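Local atomic coordinates of 2S Albumin protein (Dolichos, PDB entry 6IX1), a protein that is a seed albumin of the hemopexin-motif family, probably serving in storage and perhaps binding small ligands. Residues G98-I102 against A103-P107. Numbering follows the deposited sequence.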
# COMPACT_ATOMS: atom_id res chain seq x y z
N GLY A 98 -16.44 4.87 7.83
CA GLY A 98 -15.55 5.63 8.70
C GLY A 98 -15.59 7.13 8.40
O GLY A 98 -16.60 7.59 7.79
N PRO A 99 -14.57 7.92 8.77
CA PRO A 99 -13.36 7.45 9.43
C PRO A 99 -13.71 6.82 10.79
O PRO A 99 -14.63 7.20 11.47
CB PRO A 99 -12.59 8.74 9.68
CG PRO A 99 -13.02 9.63 8.54
CD PRO A 99 -14.48 9.33 8.46
N THR A 100 -12.99 5.79 11.16
CA THR A 100 -13.11 5.16 12.49
C THR A 100 -11.78 4.54 12.87
O THR A 100 -10.85 4.61 12.10
CB THR A 100 -14.27 4.15 12.51
OG1 THR A 100 -14.55 3.76 13.83
CG2 THR A 100 -13.97 2.93 11.66
N THR A 101 -11.72 3.90 14.03
CA THR A 101 -10.48 3.21 14.40
C THR A 101 -10.31 1.92 13.60
O THR A 101 -11.30 1.31 13.18
CB THR A 101 -10.34 2.95 15.90
OG1 THR A 101 -11.36 2.00 16.23
CG2 THR A 101 -10.35 4.21 16.72
N ILE A 102 -9.09 1.44 13.50
CA ILE A 102 -8.83 0.14 12.82
C ILE A 102 -9.65 -0.95 13.48
O ILE A 102 -10.20 -1.82 12.83
CB ILE A 102 -7.33 -0.17 12.82
CG1 ILE A 102 -6.62 0.85 11.93
CG2 ILE A 102 -7.07 -1.65 12.43
CD1 ILE A 102 -5.14 0.87 12.18
N ALA A 103 -9.64 -0.97 14.81
CA ALA A 103 -10.34 -2.05 15.55
C ALA A 103 -11.83 -1.97 15.35
O ALA A 103 -12.47 -3.05 15.42
CB ALA A 103 -9.99 -1.93 17.00
N GLU A 104 -12.40 -0.80 15.15
CA GLU A 104 -13.82 -0.71 14.84
C GLU A 104 -14.10 -1.08 13.38
O GLU A 104 -15.12 -1.74 13.11
CB GLU A 104 -14.32 0.67 15.17
CG GLU A 104 -14.45 0.96 16.65
CD GLU A 104 -14.72 2.43 16.81
OE1 GLU A 104 -15.90 2.80 16.95
OE2 GLU A 104 -13.72 3.22 16.82
N MET A 105 -13.22 -0.75 12.45
CA MET A 105 -13.40 -1.10 11.03
C MET A 105 -13.31 -2.62 10.85
O MET A 105 -14.03 -3.18 10.06
CB MET A 105 -12.40 -0.36 10.16
CG MET A 105 -12.69 -0.50 8.73
SD MET A 105 -14.17 0.32 8.14
CE MET A 105 -13.49 1.98 7.95
N PHE A 106 -12.32 -3.21 11.53
CA PHE A 106 -12.00 -4.63 11.39
C PHE A 106 -11.91 -5.21 12.78
O PHE A 106 -10.80 -5.34 13.34
CB PHE A 106 -10.69 -4.85 10.66
CG PHE A 106 -10.58 -4.20 9.31
CD1 PHE A 106 -11.19 -4.77 8.20
CD2 PHE A 106 -9.90 -3.01 9.16
CE1 PHE A 106 -11.14 -4.11 6.97
CE2 PHE A 106 -9.79 -2.40 7.89
CZ PHE A 106 -10.37 -2.96 6.81
N PRO A 107 -13.06 -5.54 13.40
CA PRO A 107 -13.04 -6.09 14.77
C PRO A 107 -12.08 -7.27 15.02
O PRO A 107 -11.58 -7.39 16.17
CB PRO A 107 -14.50 -6.47 14.99
CG PRO A 107 -15.26 -5.40 14.23
CD PRO A 107 -14.42 -5.22 12.98
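T101 and E104 grip each other in both directions at the start of a one-turn helix. The hydroxyl of T101 donates to the carboxylate, OG1 lying 2.7 Å from E104 OE2 and meeting that oxygen on its anti lone pair, the one turned away from OE1. In return, the backbone N of E104 donates to T101 OG1 over 3.2 Å, with an N-H...O angle of 150°. The hydroxyl can serve both because chi1 of 66° sets OG1 between the backbone N and the carbonyl carbon of T101. The carboxylate also takes a weak bond from T101 N, 3.5 Å from OE2. E104 N to T101 OG1 and the weak T101 N to E104 OE2 are the two reciprocal bonds of a capping box with T101 as N-cap; the hydroxyl-carboxylate bond reinforces it. The box sits where a strand hands over to a short helix at the rim of a four-bladed hemopexin-like propeller. Backbone bonds of T100 with C81 and I102 with S79 tie the strand end and the first helical residue to the blade. A valine in place of T101 would probably leave E104 N without its capping acceptor and the carboxylate freer to swing away. T100 flanks the box, its OG1 3.1 Å from E104 OE2, while its methyl CG2 turns to M105 and comes 3.9 Å from CE. M105 reaches that methyl through a chain bent at chi2 and chi3, which also brings CE near G98 N. The helical turn itself is closed by M105 N to T101 O at 2.9 Å, then by F106 N to I102 O at 2.8 Å. M105 CG lies 3.6 Å above one face of the F106 ring, displaced toward its rim, and Y74 meets that ring with the planes inclined at about 60°.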